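Local coordinates for xylulose kinase (Bifidobacterium adolescentis ATCC 15703, PDB 3I8B), which probably phosphorylates D-xylulose with ATP to give D-xylulose 5-phosphate, as a member of the FGGY family of carbohydrate kinases, at residues Val65-Val70 / Arg467-Val472; Glu156-Ile161 / Ala223-Lys228; Ala328-Gly333 / Asp372-Pro377. One frame throughout, in Å; residues are numbered along the deposited sequence.

Contact 1 joins the N-terminal and C-terminal FGGY regions of the chain: strand 65-72 of the first meets helix 460-474 of the second, and both other contacts are nested in the long loop that it closes. Contact 2 lies in the N-terminal region, among helices away from the predicted active site; contact 3 belongs to the C-terminal one. The three centres stand about 34 to 38 Å apart, and no contact touches another. In contact 3, the side chain of Arg375 is about 7 Å from that of His75, predicted to bind substrate, and that of Cys329 about 9 Å from that of Asp274, the predicted proton acceptor. Gln468 of contact 1 is about 12 Å from Asp274, side chain to side chain.

Contact 1. Residues Val65-Val70 / Arg467-Val472; sequences VSALAV and RQAAWV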
ATOM      1  N   VAL A  65     -22.098  -4.910 -17.183  1.00  9.87           N
ATOM      2  CA  VAL A  65     -21.063  -5.450 -16.314  1.00  9.78           C
ATOM      3  C   VAL A  65     -21.652  -6.351 -15.219  1.00 11.37           C
ATOM      4  O   VAL A  65     -22.629  -5.981 -14.565  1.00 10.31           O
ATOM      5  CB  VAL A  65     -20.200  -4.306 -15.719  1.00 13.08           C
ATOM      6  CG1 VAL A  65     -19.226  -4.833 -14.697  1.00  8.84           C
ATOM      7  CG2 VAL A  65     -19.468  -3.569 -16.851  1.00 12.09           C
ATOM      8  N   SER A  66     -21.031  -7.522 -15.034  1.00 11.35           N
ATOM      9  CA  SER A  66     -21.515  -8.593 -14.151  1.00 13.07           C
ATOM     10  C   SER A  66     -20.886  -8.640 -12.745  1.00 10.34           C
ATOM     11  O   SER A  66     -21.447  -9.230 -11.821  1.00  9.36           O
ATOM     12  CB  SER A  66     -21.306  -9.944 -14.839  1.00 12.33           C
ATOM     13  OG  SER A  66     -22.181 -10.084 -15.944  1.00 10.30           O
ATOM     14  N   ALA A  67     -19.714  -8.037 -12.586  1.00 12.55           N
ATOM     15  CA  ALA A  67     -19.104  -7.913 -11.260  1.00 11.28           C
ATOM     16  C   ALA A  67     -18.133  -6.749 -11.285  1.00 10.36           C
ATOM     17  O   ALA A  67     -17.579  -6.432 -12.333  1.00  8.48           O
ATOM     18  CB  ALA A  67     -18.387  -9.195 -10.868  1.00  8.71           C
ATOM     19  N   LEU A  68     -17.936  -6.119 -10.124  1.00 10.44           N
ATOM     20  CA  LEU A  68     -17.088  -4.944 -10.019  1.00  9.95           C
ATOM     21  C   LEU A  68     -16.327  -4.976  -8.686  1.00 10.06           C
ATOM     22  O   LEU A  68     -16.867  -5.428  -7.668  1.00  8.83           O
ATOM     23  CB  LEU A  68     -17.955  -3.685 -10.116  1.00 10.34           C
ATOM     24  CG  LEU A  68     -17.328  -2.300  -9.951  1.00  9.70           C
ATOM     25  CD1 LEU A  68     -18.153  -1.290 -10.747  1.00 10.78           C
ATOM     26  CD2 LEU A  68     -17.208  -1.852  -8.484  1.00  8.68           C
ATOM     27  N   ALA A  69     -15.076  -4.517  -8.714  1.00 10.98           N
ATOM     28  CA  ALA A  69     -14.255  -4.375  -7.506  1.00 11.64           C
ATOM     29  C   ALA A  69     -13.542  -3.037  -7.499  1.00 12.09           C
ATOM     30  O   ALA A  69     -13.112  -2.543  -8.546  1.00 10.69           O
ATOM     31  CB  ALA A  69     -13.227  -5.486  -7.412  1.00  7.77           C
ATOM     32  N   VAL A  70     -13.395  -2.460  -6.310  1.00 10.23           N
ATOM     33  CA  VAL A  70     -12.689  -1.196  -6.169  1.00  8.32           C
ATOM     34  C   VAL A  70     -11.362  -1.392  -5.441  1.00  8.41           C
ATOM     35  O   VAL A  70     -11.325  -1.880  -4.313  1.00  8.20           O
ATOM     36  CB  VAL A  70     -13.528  -0.177  -5.402  1.00  7.21           C
ATOM     37  CG1 VAL A  70     -12.782   1.140  -5.283  1.00  7.32           C
ATOM     38  CG2 VAL A  70     -14.860   0.014  -6.084  1.00  6.57           C
ATOM     39  N   ARG A 467      -9.577  -8.518 -11.945  1.00  8.74           N
ATOM     40  CA  ARG A 467      -9.248  -9.930 -11.745  1.00 10.52           C
ATOM     41  C   ARG A 467      -9.974 -10.486 -10.532  1.00  9.73           C
ATOM     42  O   ARG A 467     -10.429 -11.633 -10.526  1.00  9.97           O
ATOM     43  CB  ARG A 467      -7.730 -10.137 -11.609  1.00 13.91           C
ATOM     44  CG  ARG A 467      -7.284 -11.587 -11.773  1.00 12.81           C
ATOM     45  CD  ARG A 467      -5.752 -11.777 -11.688  1.00 15.69           C
ATOM     46  NE  ARG A 467      -5.411 -13.194 -11.832  1.00 17.68           N
ATOM     47  CZ  ARG A 467      -4.423 -13.821 -11.194  1.00 16.89           C
ATOM     48  NH1 ARG A 467      -3.643 -13.163 -10.347  1.00 16.59           N
ATOM     49  NH2 ARG A 467      -4.215 -15.116 -11.401  1.00 13.56           N
ATOM     50  N   GLN A 468     -10.120  -9.664  -9.511  1.00  8.59           N
ATOM     51  CA  GLN A 468     -10.794 -10.122  -8.304  1.00  9.95           C
ATOM     52  C   GLN A 468     -12.291 -10.238  -8.536  1.00  9.29           C
ATOM     53  O   GLN A 468     -12.930 -11.167  -8.043  1.00 11.37           O
ATOM     54  CB  GLN A 468     -10.511  -9.188  -7.124  1.00  9.83           C
ATOM     55  CG  GLN A 468     -11.204  -9.612  -5.819  1.00  7.81           C
ATOM     56  CD  GLN A 468     -11.320  -8.445  -4.838  1.00  9.92           C
ATOM     57  OE1 GLN A 468     -12.073  -7.501  -5.072  1.00  8.21           O
ATOM     58  NE2 GLN A 468     -10.565  -8.509  -3.737  1.00  8.44           N
ATOM     59  N   ALA A 469     -12.853  -9.290  -9.275  1.00 10.39           N
ATOM     60  CA  ALA A 469     -14.277  -9.363  -9.616  1.00 10.57           C
ATOM     61  C   ALA A 469     -14.552 -10.592 -10.496  1.00 10.60           C
ATOM     62  O   ALA A 469     -15.543 -11.301 -10.299  1.00 10.16           O
ATOM     63  CB  ALA A 469     -14.730  -8.090 -10.315  1.00  6.54           C
ATOM     64  N   ALA A 470     -13.672 -10.843 -11.465  1.00 12.06           N
ATOM     65  CA  ALA A 470     -13.800 -12.046 -12.297  1.00 10.18           C
ATOM     66  C   ALA A 470     -13.629 -13.337 -11.472  1.00 10.49           C
ATOM     67  O   ALA A 470     -14.328 -14.337 -11.681  1.00 10.62           O
ATOM     68  CB  ALA A 470     -12.827 -12.002 -13.456  1.00  9.97           C
ATOM     69  N   TRP A 471     -12.715 -13.308 -10.519  1.00 10.76           N
ATOM     70  CA  TRP A 471     -12.517 -14.429  -9.601  1.00 10.34           C
ATOM     71  C   TRP A 471     -13.798 -14.755  -8.820  1.00 12.50           C
ATOM     72  O   TRP A 471     -14.248 -15.909  -8.795  1.00 12.34           O
ATOM     73  CB  TRP A 471     -11.369 -14.091  -8.643  1.00 10.82           C
ATOM     74  CG  TRP A 471     -10.886 -15.220  -7.748  1.00 12.69           C
ATOM     75  CD1 TRP A 471     -11.243 -16.544  -7.796  1.00 14.73           C
ATOM     76  CD2 TRP A 471      -9.905 -15.108  -6.708  1.00 13.58           C
ATOM     77  NE1 TRP A 471     -10.556 -17.256  -6.829  1.00 14.96           N
ATOM     78  CE2 TRP A 471      -9.727 -16.392  -6.153  1.00 18.20           C
ATOM     79  CE3 TRP A 471      -9.165 -14.040  -6.192  1.00 17.13           C
ATOM     80  CZ2 TRP A 471      -8.833 -16.633  -5.100  1.00 19.59           C
ATOM     81  CZ3 TRP A 471      -8.288 -14.275  -5.145  1.00 15.02           C
ATOM     82  CH2 TRP A 471      -8.128 -15.564  -4.611  1.00 15.96           C
ATOM     83  N   VAL A 472     -14.385 -13.740  -8.190  1.00 10.58           N
ATOM     84  CA  VAL A 472     -15.624 -13.909  -7.430  1.00 10.07           C
ATOM     85  C   VAL A 472     -16.760 -14.389  -8.351  1.00 11.05           C
ATOM     86  O   VAL A 472     -17.480 -15.341  -8.038  1.00 13.30           O
ATOM     87  CB  VAL A 472     -16.051 -12.589  -6.721  1.00  9.85           C
ATOM     88  CG1 VAL A 472     -17.400 -12.766  -6.048  1.00 10.97           C
ATOM     89  CG2 VAL A 472     -14.985 -12.162  -5.699  1.00 12.13           C
TER
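Ala469 sets its methyl between those of Ala67 and Ala69, two residues on the same face of the strand, so the apolar part of this contact is built from three small side chains. Ala469 CB is 3.9 Å from Ala67 CB and 4.2 Å from Ala69 CB. Between them the same methyl rests against the strand backbone, 3.8 Å from Leu68 N. Leu68 leaves the strand on the opposite face, where its side chain touches Ile175 of helix 167-175. Such short side chains let the helix come close: the axes of strand 67-70 and helix 467-472 approach to 6.7 Å, their directions 138° apart, and the CA atoms of Leu68 and Ala469 are 5.3 Å apart.

Strand 65-72 lies between strands 6-12 and 267-273 in the mixed sheet of the N-terminal FGGY region, whereas helix 460-474 belongs to the C-terminal one. A helix of the second region packing on the sheet of the first is consistent with the two-domain actin-like ATPase fold to which FGGY kinases belong.

Polar atoms approach the strand's methyls at two places. Ala67 CB lies 3.6 Å from Ala469 O. Gln468 leaves the helix with CG anti to its backbone N (chi1 180°) and runs on extended, bringing OE1 to 3.3 Å from Ala69 CB. OE1 is satisfied by the N-H of Gly271, which ties the amide to strand 267-273 next door. The same side chain also touches Ala269 and Pro270 of that strand, while Val472, one turn on from Gln468, touches Leu267.

Contact 2. Residues Glu156-Ile161 / Ala223-Lys228; sequences ENVKKI and AAEGAK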
ATOM      1  N   GLU A 156     -15.920  17.491  18.900  1.00 17.90           N
ATOM      2  CA  GLU A 156     -17.330  17.478  18.485  1.00 20.54           C
ATOM      3  C   GLU A 156     -17.568  16.530  17.313  1.00 16.92           C
ATOM      4  O   GLU A 156     -18.621  15.892  17.226  1.00 15.62           O
ATOM      5  CB  GLU A 156     -17.823  18.880  18.108  1.00 22.19           C
ATOM      6  CG  GLU A 156     -17.833  19.868  19.261  1.00 28.36           C
ATOM      7  CD  GLU A 156     -16.448  20.081  19.852  1.00 34.86           C
ATOM      8  OE1 GLU A 156     -15.474  20.290  19.074  1.00 29.99           O
ATOM      9  OE2 GLU A 156     -16.340  20.038  21.100  1.00 37.91           O
ATOM     10  N   ASN A 157     -16.589  16.464  16.417  1.00 15.49           N
ATOM     11  CA  ASN A 157     -16.626  15.567  15.259  1.00 14.03           C
ATOM     12  C   ASN A 157     -16.394  14.110  15.633  1.00 10.46           C
ATOM     13  O   ASN A 157     -17.031  13.213  15.080  1.00 12.48           O
ATOM     14  CB  ASN A 157     -15.547  15.979  14.239  1.00 12.92           C
ATOM     15  CG  ASN A 157     -15.960  17.166  13.390  1.00 15.44           C
ATOM     16  OD1 ASN A 157     -15.136  17.757  12.665  1.00 15.19           O
ATOM     17  ND2 ASN A 157     -17.236  17.506  13.449  1.00  7.64           N
ATOM     18  N   VAL A 158     -15.454  13.857  16.535  1.00 10.28           N
ATOM     19  CA  VAL A 158     -15.132  12.477  16.854  1.00 11.26           C
ATOM     20  C   VAL A 158     -16.320  11.799  17.524  1.00 13.62           C
ATOM     21  O   VAL A 158     -16.579  10.615  17.291  1.00 10.36           O
ATOM     22  CB  VAL A 158     -13.841  12.319  17.668  1.00 11.77           C
ATOM     23  CG1 VAL A 158     -14.145  12.241  19.193  1.00 13.42           C
ATOM     24  CG2 VAL A 158     -13.112  11.066  17.210  1.00  9.56           C
ATOM     25  N   LYS A 159     -17.075  12.578  18.297  1.00 14.54           N
ATOM     26  CA  LYS A 159     -18.238  12.071  19.021  1.00 11.19           C
ATOM     27  C   LYS A 159     -19.425  11.750  18.110  1.00 14.56           C
ATOM     28  O   LYS A 159     -20.341  11.039  18.526  1.00 13.96           O
ATOM     29  CB  LYS A 159     -18.675  13.062  20.107  1.00 18.40           C
ATOM     30  CG  LYS A 159     -17.728  13.135  21.311  1.00 14.64           C
ATOM     31  CD  LYS A 159     -18.248  14.147  22.332  1.00 21.16           C
ATOM     32  CE  LYS A 159     -17.180  14.503  23.363  1.00 22.26           C
ATOM     33  NZ  LYS A 159     -17.559  15.713  24.149  1.00 24.77           N
ATOM     34  N   LYS A 160     -19.419  12.268  16.881  1.00 11.80           N
ATOM     35  CA  LYS A 160     -20.497  11.964  15.916  1.00 10.26           C
ATOM     36  C   LYS A 160     -20.253  10.671  15.121  1.00 11.23           C
ATOM     37  O   LYS A 160     -21.119  10.219  14.373  1.00  9.98           O
ATOM     38  CB  LYS A 160     -20.678  13.117  14.916  1.00 12.01           C
ATOM     39  CG  LYS A 160     -21.048  14.469  15.521  1.00 14.81           C
ATOM     40  CD  LYS A 160     -21.329  15.480  14.406  1.00 19.15           C
ATOM     41  CE  LYS A 160     -21.277  16.910  14.919  1.00 28.06           C
ATOM     42  NZ  LYS A 160     -21.694  17.901  13.882  1.00 28.03           N
ATOM     43  N   ILE A 161     -19.056  10.115  15.232  1.00 11.45           N
ATOM     44  CA  ILE A 161     -18.704   8.941  14.443  1.00 11.34           C
ATOM     45  C   ILE A 161     -19.704   7.809  14.680  1.00 12.89           C
ATOM     46  O   ILE A 161     -19.875   7.370  15.815  1.00 11.49           O
ATOM     47  CB  ILE A 161     -17.284   8.452  14.776  1.00  8.28           C
ATOM     48  CG1 ILE A 161     -16.266   9.544  14.453  1.00 11.09           C
ATOM     49  CG2 ILE A 161     -16.944   7.187  13.976  1.00 11.59           C
ATOM     50  CD1 ILE A 161     -14.828   9.084  14.481  1.00  9.83           C
ATOM     51  N   ALA A 223      -9.348  10.549  24.828  1.00 13.26           N
ATOM     52  CA  ALA A 223      -8.972  11.953  24.918  1.00 19.59           C
ATOM     53  C   ALA A 223     -10.172  12.880  24.834  1.00 19.43           C
ATOM     54  O   ALA A 223     -10.203  13.919  25.494  1.00 18.62           O
ATOM     55  CB  ALA A 223      -7.965  12.314  23.830  1.00 20.89           C
ATOM     56  N   ALA A 224     -11.152  12.517  24.012  1.00 14.35           N
ATOM     57  CA  ALA A 224     -12.324  13.368  23.845  1.00 16.68           C
ATOM     58  C   ALA A 224     -13.481  13.004  24.784  1.00 17.87           C
ATOM     59  O   ALA A 224     -14.279  13.868  25.142  1.00 19.68           O
ATOM     60  CB  ALA A 224     -12.793  13.376  22.367  1.00 15.98           C
ATOM     61  N   GLU A 225     -13.556  11.745  25.208  1.00 13.71           N
ATOM     62  CA  GLU A 225     -14.801  11.233  25.792  1.00 14.57           C
ATOM     63  C   GLU A 225     -14.730  10.703  27.235  1.00 13.97           C
ATOM     64  O   GLU A 225     -15.762  10.535  27.878  1.00 12.09           O
ATOM     65  CB  GLU A 225     -15.402  10.135  24.890  1.00 15.92           C
ATOM     66  CG  GLU A 225     -15.569  10.539  23.413  1.00 16.98           C
ATOM     67  CD  GLU A 225     -16.291   9.479  22.563  1.00 17.61           C
ATOM     68  OE1 GLU A 225     -17.219   8.815  23.063  1.00 17.02           O
ATOM     69  OE2 GLU A 225     -15.942   9.322  21.381  1.00 18.65           O
ATOM     70  N   GLY A 226     -13.536  10.422  27.744  1.00 16.61           N
ATOM     71  CA  GLY A 226     -13.431   9.692  29.003  1.00 16.41           C
ATOM     72  C   GLY A 226     -13.390   8.200  28.708  1.00 16.64           C
ATOM     73  O   GLY A 226     -13.876   7.773  27.658  1.00 13.65           O
ATOM     74  N   ALA A 227     -12.824   7.411  29.620  1.00 13.80           N
ATOM     75  CA  ALA A 227     -12.558   5.993  29.365  1.00 15.14           C
ATOM     76  C   ALA A 227     -13.788   5.135  29.065  1.00 13.34           C
ATOM     77  O   ALA A 227     -13.823   4.456  28.036  1.00 12.51           O
ATOM     78  CB  ALA A 227     -11.747   5.372  30.512  1.00 17.62           C
ATOM     79  N   LYS A 228     -14.774   5.129  29.961  1.00 10.67           N
ATOM     80  CA  LYS A 228     -15.952   4.277  29.758  1.00 13.85           C
ATOM     81  C   LYS A 228     -16.808   4.731  28.564  1.00 12.09           C
ATOM     82  O   LYS A 228     -17.337   3.904  27.821  1.00 13.56           O
ATOM     83  CB  LYS A 228     -16.809   4.144  31.034  1.00 11.57           C
ATOM     84  CG  LYS A 228     -16.143   3.386  32.207  1.00 14.53           C
ATOM     85  CD  LYS A 228     -15.388   2.152  31.725  1.00 19.95           C
ATOM     86  CE  LYS A 228     -14.597   1.470  32.853  1.00 18.70           C
ATOM     87  NZ  LYS A 228     -13.942   2.442  33.774  1.00 27.86           N
TER
HETATM   88  O   HOH W   1     -15.271  15.824  26.686  1.00 26.04           O
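Val158 and Lys159, at the C-terminal part of helix 155-158 and in the type I beta turn from Val158 to Ile161, lie against Ala224 and Glu225 at the last turn of helix 214-225. Both helical elements belong to the N-terminal FGGY region of the chain. Just beyond the contact, Gly226 leaves helical geometry with a positive phi of 90° and serves as N-cap of helix 227-236; at these backbone angles a CB would run into the carbonyl O of Glu225.

The apolar part is one branch of a valine on one methyl. Val158 CG1 reaches Ala224 CB at 3.6 Å, with Glu225 OE2 at 4.1 Å from the same CG1. The valine is turned to a chi1 of 95°, well off the staggered positions. It also touches Val150 and Ala151 of helix 143-153 and Leu221 of helix 214-225, and is buried; its carbonyl O is hydrogen-bonded to His233 NE2.

Lys159 works through its hydrocarbon chain. Extended beyond CG, it slides past Glu225 in the opposite direction, with the CG atoms of Lys159 and Glu225 4.0 Å apart. Further out, Lys159 CE passes 3.5 Å from Ala224 O. A water donates a hydrogen bond to Ala224 O, water oxygen to Ala224 O 2.7 Å, and takes a weak one from Lys159 NZ at 3.4 Å.

Although a lysine and a glutamate lie side by side, they form no salt bridge: Lys159 NZ and Glu225 OE1 are 7.0 Å apart. Contact between the two thus rests mainly on their hydrocarbon parts, and the charges can probably attract each other only weakly, at a distance.

Contact 3. Residues Ala328-Gly333 / Asp372-Pro377; sequences ACTING and DGERTP
Glu374 pushes its carboxylate into the bend after strand 324-330, at Thr330, Ile331 and Asn332, a buried acid bridging successive backbone N-H groups. Beyond CB, CG passes 4.0 Å from Asn332 ND2; the bend at chi2 (-56°) brings CD against the backbone N of Ile331. OE1 takes the N-H of Ile331 on its syn side (Ile331 N to Glu374 OE1 2.8 Å, 152° at the hydrogen) and that of Arg375 on its anti side. OE2 takes the N-H of Asn332 on its syn side (Asn332 N to Glu374 OE2 2.7 Å, 159°), with Asn332 ND2 bonding from above the carboxylate plane; this amide also bonds Phe371 O. A water links OE2 to Asn332 O. An alanine at Glu374 would probably leave the backbone N-H groups of Ile331, Asn332 and Arg375 without this acceptor and the bend freer to move. Thr376 OG1 donates to Cys329 O at 2.9 Å, and Cys329 CB sits 4.0 Å above the centre of the Arg375 guanidinium, near His75, a predicted substrate-binding residue. Segment 372-377 packs against the end of strand 324-330, which pairs with strand 297-301, while helix 396-420 packs on Thr330 and Thr376.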
ATOM      1  N   ALA A 328       7.653  -2.973   2.487  1.00 16.30           N
ATOM      2  CA  ALA A 328       8.803  -2.197   2.918  1.00 21.36           C
ATOM      3  C   ALA A 328       8.929  -0.908   2.127  1.00 20.81           C
ATOM      4  O   ALA A 328       9.313  -0.926   0.955  1.00 20.45           O
ATOM      5  CB  ALA A 328      10.066  -3.021   2.771  1.00 18.27           C
ATOM      6  N   CYS A 329       8.623   0.215   2.769  1.00 19.06           N
ATOM      7  CA  CYS A 329       8.785   1.513   2.124  1.00 19.36           C
ATOM      8  C   CYS A 329      10.180   2.089   2.346  1.00 22.56           C
ATOM      9  O   CYS A 329      10.712   2.034   3.449  1.00 20.60           O
ATOM     10  CB  CYS A 329       7.738   2.508   2.627  1.00 22.97           C
ATOM     11  SG  CYS A 329       6.056   1.978   2.309  1.00 30.27           S
ATOM     12  N   THR A 330      10.771   2.623   1.281  1.00 17.52           N
ATOM     13  CA  THR A 330      12.037   3.326   1.385  1.00 18.64           C
ATOM     14  C   THR A 330      11.840   4.786   0.974  1.00 20.20           C
ATOM     15  O   THR A 330      11.258   5.076  -0.075  1.00 21.03           O
ATOM     16  CB  THR A 330      13.125   2.654   0.516  1.00 19.55           C
ATOM     17  OG1 THR A 330      12.582   2.326  -0.774  1.00 20.47           O
ATOM     18  CG2 THR A 330      13.639   1.380   1.187  1.00 16.17           C
ATOM     19  N   ILE A 331      12.296   5.709   1.811  1.00 22.77           N
ATOM     20  CA  ILE A 331      12.239   7.130   1.476  1.00 21.07           C
ATOM     21  C   ILE A 331      13.048   7.380   0.220  1.00 20.24           C
ATOM     22  O   ILE A 331      12.644   8.122  -0.678  1.00 21.46           O
ATOM     23  CB  ILE A 331      12.871   7.991   2.580  1.00 23.94           C
ATOM     24  CG1 ILE A 331      12.136   7.794   3.909  1.00 25.87           C
ATOM     25  CG2 ILE A 331      12.892   9.460   2.149  1.00 20.89           C
ATOM     26  CD1 ILE A 331      10.778   8.447   3.946  1.00 35.01           C
ATOM     27  N   ASN A 332      14.203   6.736   0.165  1.00 19.82           N
ATOM     28  CA  ASN A 332      15.153   7.000  -0.897  1.00 21.63           C
ATOM     29  C   ASN A 332      15.145   5.962  -2.004  1.00 18.78           C
ATOM     30  O   ASN A 332      15.698   4.867  -1.871  1.00 17.94           O
ATOM     31  CB  ASN A 332      16.547   7.187  -0.305  1.00 19.66           C
ATOM     32  CG  ASN A 332      16.598   8.369   0.640  1.00 22.37           C
ATOM     33  OD1 ASN A 332      16.669   9.517   0.206  1.00 23.26           O
ATOM     34  ND2 ASN A 332      16.515   8.097   1.935  1.00 19.04           N
ATOM     35  N   GLY A 333      14.503   6.326  -3.104  1.00 20.49           N
ATOM     36  CA  GLY A 333      14.523   5.497  -4.290  1.00 23.25           C
ATOM     37  C   GLY A 333      15.269   6.249  -5.365  1.00 23.09           C
ATOM     38  O   GLY A 333      16.452   6.537  -5.229  1.00 22.45           O
ATOM     39  N   ASP A 372      17.777  12.256   4.368  1.00 20.18           N
ATOM     40  CA  ASP A 372      16.569  12.606   5.113  1.00 22.37           C
ATOM     41  C   ASP A 372      15.988  11.418   5.889  1.00 24.67           C
ATOM     42  O   ASP A 372      14.779  11.336   6.099  1.00 28.03           O
ATOM     43  CB  ASP A 372      15.515  13.182   4.158  1.00 27.84           C
ATOM     44  CG  ASP A 372      16.054  14.341   3.329  1.00 27.37           C
ATOM     45  OD1 ASP A 372      16.166  15.460   3.871  1.00 29.43           O
ATOM     46  OD2 ASP A 372      16.378  14.133   2.140  1.00 24.83           O
ATOM     47  N   GLY A 373      16.851  10.498   6.311  1.00 26.02           N
ATOM     48  CA  GLY A 373      16.428   9.345   7.089  1.00 26.82           C
ATOM     49  C   GLY A 373      15.919   8.196   6.231  1.00 25.62           C
ATOM     50  O   GLY A 373      16.056   8.225   5.006  1.00 26.14           O
ATOM     51  N   GLU A 374      15.358   7.175   6.874  1.00 22.71           N
ATOM     52  CA  GLU A 374      14.717   6.071   6.150  1.00 21.49           C
ATOM     53  C   GLU A 374      13.552   5.468   6.919  1.00 25.73           C
ATOM     54  O   GLU A 374      13.529   5.501   8.164  1.00 23.59           O
ATOM     55  CB  GLU A 374      15.713   4.957   5.792  1.00 22.36           C
ATOM     56  CG  GLU A 374      16.203   4.967   4.339  1.00 19.45           C
ATOM     57  CD  GLU A 374      15.077   4.906   3.326  1.00 22.26           C
ATOM     58  OE1 GLU A 374      13.945   4.517   3.708  1.00 22.98           O
ATOM     59  OE2 GLU A 374      15.324   5.243   2.148  1.00 19.92           O
ATOM     60  N   ARG A 375      12.588   4.936   6.162  1.00 21.53           N
ATOM     61  CA  ARG A 375      11.506   4.128   6.701  1.00 20.81           C
ATOM     62  C   ARG A 375      12.020   2.702   6.931  1.00 22.74           C
ATOM     63  O   ARG A 375      11.751   2.093   7.963  1.00 20.16           O
ATOM     64  CB  ARG A 375      10.331   4.081   5.716  1.00 24.42           C
ATOM     65  CG  ARG A 375       9.401   5.287   5.720  1.00 26.14           C
ATOM     66  CD  ARG A 375       8.346   5.206   6.836  1.00 25.89           C
ATOM     67  NE  ARG A 375       7.521   3.994   6.762  1.00 32.47           N
ATOM     68  CZ  ARG A 375       6.354   3.902   6.123  1.00 28.32           C
ATOM     69  NH1 ARG A 375       5.849   4.951   5.484  1.00 27.28           N
ATOM     70  NH2 ARG A 375       5.680   2.756   6.128  1.00 23.56           N
ATOM     71  N   THR A 376      12.756   2.174   5.955  1.00 18.74           N
ATOM     72  CA  THR A 376      13.311   0.829   6.054  1.00 19.04           C
ATOM     73  C   THR A 376      14.799   0.874   5.704  1.00 19.00           C
ATOM     74  O   THR A 376      15.155   1.200   4.569  1.00 16.22           O
ATOM     75  CB  THR A 376      12.581  -0.151   5.100  1.00 21.33           C
ATOM     76  OG1 THR A 376      11.168  -0.114   5.349  1.00 18.44           O
ATOM     77  CG2 THR A 376      13.082  -1.576   5.295  1.00 25.34           C
ATOM     78  N   PRO A 377      15.680   0.592   6.684  1.00 23.22           N
ATOM     79  CA  PRO A 377      15.378   0.239   8.081  1.00 22.30           C
ATOM     80  C   PRO A 377      14.795   1.445   8.828  1.00 19.39           C
ATOM     81  O   PRO A 377      14.801   2.540   8.287  1.00 17.12           O
ATOM     82  CB  PRO A 377      16.748  -0.133   8.672  1.00 25.48           C
ATOM     83  CG  PRO A 377      17.781   0.116   7.572  1.00 25.83           C
ATOM     84  CD  PRO A 377      17.108   0.897   6.489  1.00 22.14           C
TER
HETATM   85  O   HOH W   2      17.017   3.662   0.211  1.00 18.47           O